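Local coordinates for protein isomerase/lactonizing enzyme (Agrobacterium tumefaciens, PDB 1RVK) that is of unknown function but, as a magnesium-binding member of the enolase superfamily, probably catalyses a reaction on a carboxylate substrate through an enolate intermediate, at residues T4-R9 with K68-E73; V103-L108 with G288-L293. One frame throughout, in Å; residues are numbered along the deposited sequence.

Contact 1: residues T4-R9 with K68-E73; sequences TDVEVR and KVLIGE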
ATOM      1  N   THR A   4       2.536  20.355 -20.722  1.00 17.96           N
ATOM      2  CA  THR A   4       3.607  21.298 -21.009  1.00 19.69           C
ATOM      3  C   THR A   4       4.763  21.228 -20.019  1.00 18.97           C
ATOM      4  O   THR A   4       5.883  21.617 -20.349  1.00 17.74           O
ATOM      5  CB  THR A   4       3.086  22.755 -21.036  1.00 20.75           C
ATOM      6  OG1 THR A   4       2.449  23.062 -19.788  1.00 20.66           O
ATOM      7  CG2 THR A   4       2.090  22.942 -22.170  1.00 22.76           C
ATOM      8  N   ASP A   5       4.501  20.729 -18.813  1.00 18.98           N
ATOM      9  CA  ASP A   5       5.549  20.645 -17.797  1.00 20.30           C
ATOM     10  C   ASP A   5       5.430  19.438 -16.872  1.00 19.71           C
ATOM     11  O   ASP A   5       4.329  18.978 -16.568  1.00 17.84           O
ATOM     12  CB  ASP A   5       5.529  21.900 -16.918  1.00 24.32           C
ATOM     13  CG  ASP A   5       5.681  23.178 -17.714  1.00 28.38           C
ATOM     14  OD1 ASP A   5       6.822  23.509 -18.096  1.00 32.26           O
ATOM     15  OD2 ASP A   5       4.654  23.850 -17.955  1.00 30.68           O
ATOM     16  N   VAL A   6       6.582  18.941 -16.432  1.00 18.63           N
ATOM     17  CA  VAL A   6       6.668  17.836 -15.479  1.00 19.20           C
ATOM     18  C   VAL A   6       7.697  18.346 -14.476  1.00 18.60           C
ATOM     19  O   VAL A   6       8.863  18.540 -14.819  1.00 19.00           O
ATOM     20  CB  VAL A   6       7.187  16.536 -16.123  1.00 20.16           C
ATOM     21  CG1 VAL A   6       7.295  15.445 -15.062  1.00 22.22           C
ATOM     22  CG2 VAL A   6       6.244  16.092 -17.228  1.00 20.98           C
ATOM     23  N   GLU A   7       7.265  18.581 -13.243  1.00 17.63           N
ATOM     24  CA  GLU A   7       8.166  19.116 -12.230  1.00 18.81           C
ATOM     25  C   GLU A   7       8.184  18.318 -10.935  1.00 17.25           C
ATOM     26  O   GLU A   7       7.186  17.718 -10.543  1.00 17.75           O
ATOM     27  CB  GLU A   7       7.773  20.561 -11.919  1.00 20.59           C
ATOM     28  CG  GLU A   7       7.430  21.374 -13.160  1.00 25.54           C
ATOM     29  CD  GLU A   7       6.845  22.736 -12.830  1.00 27.01           C
ATOM     30  OE1 GLU A   7       6.037  22.825 -11.878  1.00 27.71           O
ATOM     31  OE2 GLU A   7       7.183  23.714 -13.532  1.00 27.32           O
ATOM     32  N   VAL A   8       9.335  18.328 -10.274  1.00 16.89           N
ATOM     33  CA  VAL A   8       9.503  17.632  -9.009  1.00 15.92           C
ATOM     34  C   VAL A   8       9.943  18.636  -7.955  1.00 16.72           C
ATOM     35  O   VAL A   8      10.885  19.400  -8.168  1.00 16.73           O
ATOM     36  CB  VAL A   8      10.570  16.520  -9.106  1.00 16.56           C
ATOM     37  CG1 VAL A   8      10.804  15.899  -7.729  1.00 17.14           C
ATOM     38  CG2 VAL A   8      10.115  15.453 -10.095  1.00 16.01           C
ATOM     39  N   ARG A   9       9.245  18.637  -6.827  1.00 15.20           N
ATOM     40  CA  ARG A   9       9.566  19.530  -5.723  1.00 15.87           C
ATOM     41  C   ARG A   9       9.853  18.676  -4.501  1.00 15.48           C
ATOM     42  O   ARG A   9       8.988  17.933  -4.034  1.00 16.60           O
ATOM     43  CB  ARG A   9       8.394  20.476  -5.438  1.00 18.16           C
ATOM     44  CG  ARG A   9       8.112  21.468  -6.557  1.00 18.17           C
ATOM     45  CD  ARG A   9       6.898  22.327  -6.245  1.00 22.48           C
ATOM     46  NE  ARG A   9       6.752  23.426  -7.197  1.00 25.25           N
ATOM     47  CZ  ARG A   9       6.490  23.274  -8.492  1.00 27.53           C
ATOM     48  NH1 ARG A   9       6.334  22.061  -9.006  1.00 27.30           N
ATOM     49  NH2 ARG A   9       6.387  24.340  -9.277  1.00 28.08           N
ATOM     50  N   LYS A  68      10.333  12.679 -21.686  1.00 16.22           N
ATOM     51  CA  LYS A  68      10.308  12.222 -23.071  1.00 18.35           C
ATOM     52  C   LYS A  68       8.989  11.568 -23.465  1.00 18.22           C
ATOM     53  O   LYS A  68       8.600  11.597 -24.629  1.00 18.77           O
ATOM     54  CB  LYS A  68      11.452  11.243 -23.328  1.00 20.06           C
ATOM     55  CG  LYS A  68      12.834  11.857 -23.238  1.00 23.73           C
ATOM     56  CD  LYS A  68      13.885  10.814 -23.575  1.00 28.81           C
ATOM     57  CE  LYS A  68      15.285  11.393 -23.539  1.00 31.87           C
ATOM     58  NZ  LYS A  68      16.291  10.340 -23.857  1.00 36.14           N
ATOM     59  N   VAL A  69       8.303  10.975 -22.497  1.00 16.15           N
ATOM     60  CA  VAL A  69       7.031  10.324 -22.772  1.00 16.40           C
ATOM     61  C   VAL A  69       5.839  11.269 -22.644  1.00 15.61           C
ATOM     62  O   VAL A  69       4.943  11.261 -23.488  1.00 16.11           O
ATOM     63  CB  VAL A  69       6.798   9.125 -21.816  1.00 15.59           C
ATOM     64  CG1 VAL A  69       5.381   8.579 -21.989  1.00 17.30           C
ATOM     65  CG2 VAL A  69       7.825   8.040 -22.092  1.00 16.88           C
ATOM     66  N   LEU A  70       5.845  12.095 -21.600  1.00 14.14           N
ATOM     67  CA  LEU A  70       4.730  13.000 -21.329  1.00 15.27           C
ATOM     68  C   LEU A  70       4.642  14.350 -22.041  1.00 14.73           C
ATOM     69  O   LEU A  70       3.579  14.719 -22.523  1.00 14.75           O
ATOM     70  CB  LEU A  70       4.635  13.265 -19.824  1.00 14.27           C
ATOM     71  CG  LEU A  70       4.403  12.094 -18.868  1.00 20.63           C
ATOM     72  CD1 LEU A  70       4.131  12.640 -17.470  1.00 19.27           C
ATOM     73  CD2 LEU A  70       3.231  11.262 -19.339  1.00 21.57           C
ATOM     74  N   ILE A  71       5.741  15.095 -22.087  1.00 16.80           N
ATOM     75  CA  ILE A  71       5.721  16.420 -22.701  1.00 15.99           C
ATOM     76  C   ILE A  71       5.166  16.449 -24.120  1.00 16.93           C
ATOM     77  O   ILE A  71       5.630  15.718 -24.995  1.00 18.21           O
ATOM     78  CB  ILE A  71       7.132  17.057 -22.695  1.00 16.61           C
ATOM     79  CG1 ILE A  71       7.637  17.180 -21.253  1.00 17.60           C
ATOM     80  CG2 ILE A  71       7.086  18.443 -23.336  1.00 17.89           C
ATOM     81  CD1 ILE A  71       6.807  18.107 -20.381  1.00 19.45           C
ATOM     82  N   GLY A  72       4.163  17.298 -24.330  1.00 17.21           N
ATOM     83  CA  GLY A  72       3.547  17.440 -25.640  1.00 18.77           C
ATOM     84  C   GLY A  72       2.460  16.426 -25.941  1.00 18.96           C
ATOM     85  O   GLY A  72       1.947  16.361 -27.060  1.00 20.85           O
ATOM     86  N   GLU A  73       2.085  15.646 -24.934  1.00 19.02           N
ATOM     87  CA  GLU A  73       1.073  14.611 -25.106  1.00 19.05           C
ATOM     88  C   GLU A  73      -0.247  14.954 -24.410  1.00 16.17           C
ATOM     89  O   GLU A  73      -0.263  15.684 -23.423  1.00 15.94           O
ATOM     90  CB  GLU A  73       1.627  13.293 -24.554  1.00 22.04           C
ATOM     91  CG  GLU A  73       1.543  12.117 -25.507  1.00 31.74           C
ATOM     92  CD  GLU A  73       2.173  12.402 -26.858  1.00 31.95           C
ATOM     93  OE1 GLU A  73       3.398  12.637 -26.928  1.00 34.33           O
ATOM     94  OE2 GLU A  73       1.433  12.390 -27.857  1.00 34.71           O
TER

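Contact 2: residues V103-L108 with G288-L293; sequences VVDCAL and GITPAL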
ATOM      1  N   VAL A 103       3.902   6.741  -9.638  1.00 12.85           N
ATOM      2  CA  VAL A 103       3.753   8.157  -9.318  1.00 13.31           C
ATOM      3  C   VAL A 103       3.286   8.956 -10.527  1.00 14.29           C
ATOM      4  O   VAL A 103       2.442   9.843 -10.405  1.00 14.03           O
ATOM      5  CB  VAL A 103       5.071   8.759  -8.794  1.00 15.34           C
ATOM      6  CG1 VAL A 103       4.802  10.134  -8.177  1.00 15.79           C
ATOM      7  CG2 VAL A 103       5.684   7.836  -7.763  1.00 21.51           C
ATOM      8  N   VAL A 104       3.831   8.638 -11.696  1.00 13.24           N
ATOM      9  CA  VAL A 104       3.447   9.340 -12.914  1.00 13.28           C
ATOM     10  C   VAL A 104       1.982   9.065 -13.253  1.00 13.20           C
ATOM     11  O   VAL A 104       1.226   9.982 -13.576  1.00 12.14           O
ATOM     12  CB  VAL A 104       4.328   8.912 -14.104  1.00 13.27           C
ATOM     13  CG1 VAL A 104       3.832   9.572 -15.379  1.00 12.94           C
ATOM     14  CG2 VAL A 104       5.775   9.300 -13.844  1.00 15.57           C
ATOM     15  N   ASP A 105       1.584   7.798 -13.176  1.00 10.86           N
ATOM     16  CA  ASP A 105       0.209   7.407 -13.473  1.00 13.85           C
ATOM     17  C   ASP A 105      -0.741   8.086 -12.485  1.00 13.43           C
ATOM     18  O   ASP A 105      -1.808   8.563 -12.866  1.00 13.58           O
ATOM     19  CB  ASP A 105       0.063   5.881 -13.375  1.00 14.49           C
ATOM     20  CG  ASP A 105      -1.320   5.392 -13.775  1.00 18.12           C
ATOM     21  OD1 ASP A 105      -1.682   5.504 -14.967  1.00 17.31           O
ATOM     22  OD2 ASP A 105      -2.049   4.890 -12.895  1.00 14.59           O
ATOM     23  N   CYS A 106      -0.350   8.139 -11.216  1.00 13.31           N
ATOM     24  CA  CYS A 106      -1.195   8.769 -10.204  1.00 12.60           C
ATOM     25  C   CYS A 106      -1.361  10.264 -10.456  1.00 12.55           C
ATOM     26  O   CYS A 106      -2.460  10.797 -10.325  1.00 14.40           O
ATOM     27  CB  CYS A 106      -0.630   8.527  -8.804  1.00 11.37           C
ATOM     28  SG  CYS A 106      -0.950   6.851  -8.194  1.00 14.93           S
ATOM     29  N   ALA A 107      -0.272  10.938 -10.809  1.00 12.44           N
ATOM     30  CA  ALA A 107      -0.330  12.368 -11.100  1.00 11.17           C
ATOM     31  C   ALA A 107      -1.242  12.616 -12.304  1.00 12.80           C
ATOM     32  O   ALA A 107      -1.959  13.616 -12.355  1.00 12.80           O
ATOM     33  CB  ALA A 107       1.075  12.908 -11.384  1.00 11.82           C
ATOM     34  N   LEU A 108      -1.214  11.705 -13.274  1.00 12.16           N
ATOM     35  CA  LEU A 108      -2.056  11.843 -14.460  1.00 12.67           C
ATOM     36  C   LEU A 108      -3.529  11.695 -14.091  1.00 13.25           C
ATOM     37  O   LEU A 108      -4.384  12.399 -14.627  1.00 11.28           O
ATOM     38  CB  LEU A 108      -1.666  10.801 -15.512  1.00 13.06           C
ATOM     39  CG  LEU A 108      -0.831  11.228 -16.727  1.00 17.61           C
ATOM     40  CD1 LEU A 108      -0.079  12.520 -16.474  1.00 18.57           C
ATOM     41  CD2 LEU A 108       0.109  10.097 -17.096  1.00 14.55           C
ATOM     42  N   GLY A 288       0.940   1.790 -10.600  1.00 11.76           N
ATOM     43  CA  GLY A 288      -0.093   2.798 -10.767  1.00 11.45           C
ATOM     44  C   GLY A 288      -1.532   2.351 -10.608  1.00 12.70           C
ATOM     45  O   GLY A 288      -1.829   1.166 -10.436  1.00 11.81           O
ATOM     46  N   ILE A 289      -2.430   3.328 -10.654  1.00 11.19           N
ATOM     47  CA  ILE A 289      -3.857   3.080 -10.536  1.00 12.19           C
ATOM     48  C   ILE A 289      -4.345   2.301 -11.755  1.00 12.38           C
ATOM     49  O   ILE A 289      -5.139   1.376 -11.628  1.00 13.92           O
ATOM     50  CB  ILE A 289      -4.629   4.423 -10.414  1.00 11.61           C
ATOM     51  CG1 ILE A 289      -4.347   5.044  -9.046  1.00 14.01           C
ATOM     52  CG2 ILE A 289      -6.127   4.204 -10.588  1.00 11.82           C
ATOM     53  CD1 ILE A 289      -4.855   6.470  -8.904  1.00 13.55           C
ATOM     54  N   THR A 290      -3.853   2.662 -12.937  1.00 12.71           N
ATOM     55  CA  THR A 290      -4.270   1.977 -14.157  1.00 14.79           C
ATOM     56  C   THR A 290      -4.037   0.460 -14.071  1.00 13.38           C
ATOM     57  O   THR A 290      -4.975  -0.319 -14.231  1.00 15.34           O
ATOM     58  CB  THR A 290      -3.561   2.578 -15.383  1.00 16.03           C
ATOM     59  OG1 THR A 290      -3.841   3.985 -15.437  1.00 17.33           O
ATOM     60  CG2 THR A 290      -4.058   1.924 -16.669  1.00 20.03           C
ATOM     61  N   PRO A 291      -2.794   0.018 -13.810  1.00 11.74           N
ATOM     62  CA  PRO A 291      -2.585  -1.433 -13.721  1.00 10.98           C
ATOM     63  C   PRO A 291      -3.242  -2.061 -12.488  1.00 12.30           C
ATOM     64  O   PRO A 291      -3.575  -3.245 -12.493  1.00 10.52           O
ATOM     65  CB  PRO A 291      -1.058  -1.568 -13.721  1.00 11.09           C
ATOM     66  CG  PRO A 291      -0.596  -0.263 -13.131  1.00 11.46           C
ATOM     67  CD  PRO A 291      -1.506   0.734 -13.799  1.00 10.66           C
ATOM     68  N   ALA A 292      -3.438  -1.275 -11.433  1.00 11.65           N
ATOM     69  CA  ALA A 292      -4.081  -1.806 -10.231  1.00 11.92           C
ATOM     70  C   ALA A 292      -5.519  -2.173 -10.586  1.00 12.96           C
ATOM     71  O   ALA A 292      -6.025  -3.222 -10.183  1.00 13.11           O
ATOM     72  CB  ALA A 292      -4.060  -0.769  -9.107  1.00 13.26           C
ATOM     73  N   LEU A 293      -6.181  -1.308 -11.346  1.00 10.93           N
ATOM     74  CA  LEU A 293      -7.552  -1.578 -11.756  1.00 12.09           C
ATOM     75  C   LEU A 293      -7.591  -2.839 -12.612  1.00 11.90           C
ATOM     76  O   LEU A 293      -8.514  -3.641 -12.496  1.00 11.29           O
ATOM     77  CB  LEU A 293      -8.131  -0.389 -12.533  1.00 15.19           C
ATOM     78  CG  LEU A 293      -8.692   0.772 -11.697  1.00 18.56           C
ATOM     79  CD1 LEU A 293      -9.961   0.330 -10.990  1.00 19.86           C
ATOM     80  CD2 LEU A 293      -7.676   1.226 -10.679  1.00 23.01           C
TER

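Contact 1: residues T4-R9 with K68-E73
Asp5 OD2 accepts the hydroxyl of Thr4, OG1 to OD2 3.0 Å, and also has a long, weak ion pair with Arg41. The hydroxyl comes from above the carboxylate plane, 49° out of it. Both residues pair through their backbones with Arg41 in a classic beta bulge of the edge strand 3-15. With the side chains of Thr4 and Asp5 turned away from 68-73, it is the peptide between them that meets Ile71. The CD1 methyl of Ile71 lies over the face of this peptide, 3.6 Å from Thr4 O and 3.8 Å from Asp5 N. Its torsions explain the reach: CG1 stands anti to the carbonyl carbon, chi1 -59°, and a further turn, chi2 -64°, brings the methyl to the strand. The same CD1 touches Val6 CG2 at 3.8 Å, and that valine methyl also meets Leu70 CD1 at 4.1 Å, the two side chains crossing at about a right angle. Val6 thus faces both the last turn of helix 59-70 and the residue that leaves it. A type II turn from Leu70 to Glu73, closed by Glu73 N to Leu70 O at 3.0 Å, carries the chain onward with Gly72 in its third position, and the backbone of Gly72 is hydrogen-bonded to Ile3. Helix end and strand of the N-terminal capping domain therefore meet without a hydrogen bond within 4-9 and 68-73: methyls pack on Val6 and on the face of the Thr4-Asp5 peptide, while the backbone bonds of Thr4 and Asp5 to Arg41 tie the bulge into its own sheet.

Contact 2: residues V103-L108 with G288-L293
The segment 103-108 of helix 98-116 runs nearly at a right angle to 289-293, their axes at 95° and 9.6 Å apart at closest approach, with Asp105 set against the N-cap residue Gly288. The carboxylate of Asp105 carries the contact. Its CG is anti to the backbone N, chi1 -176°, which extends the group from its helix to the first turn of the other. There both oxygens are used on Thr290. OD2 accepts the backbone N-H of Thr290 at 2.9 Å in an almost straight bond, 173° at the hydrogen, on its syn side but tilted out of the carboxylate plane; Ile289 N lies 2.8 Å from the same oxygen. OD1 receives the Thr290 hydroxyl through its syn lone pair, OG1 to OD1 2.7 Å, and the hydroxyl oxygen is also hydrogen-bonded to the indole N-H of Trp109, one turn beyond Asp105 on the same helix. Gly288 allows this close approach: a beta carbon there would point at Asp105 and collide with OD2. Beside the polar centre, Cys106 SG packs on the Ile289 side chain, 3.9 Å from CG1, and both residues touch Val283. Trp82 of helix 78-89 packs on Asp105 and on Pro291. A buried carboxylate at a helix N-terminus is thus met by backbone and hydroxyl donors, and the partial positive charge of that helix end would be expected to favour its ionised form. Since Asp105 comes from the capping domain and its donors from the barrel domain, these bonds join the two domains at this interface.

Both contacts draw on the N-terminal domain: contact 1 joins its edge strand to the end of helix 59-70, whereas contact 2 joins helix 98-116 to helix 289-301 of the barrel domain. Their centres are 15 Å apart, and Leu70 bridges them directly. Its CD1 packs on Val104 CG1 at 3.7 Å and its CD2 on Leu108 CD2 at 4.0 Å, so the Leu70 side chain touches both the strand of contact 1 and the helix of contact 2. Neither contact supplies the ligands of the magnesium ion, Asp206, Glu232 and Glu258. These belong to the barrel domain, which contact 2 joins to the capping domain through helix 289-301.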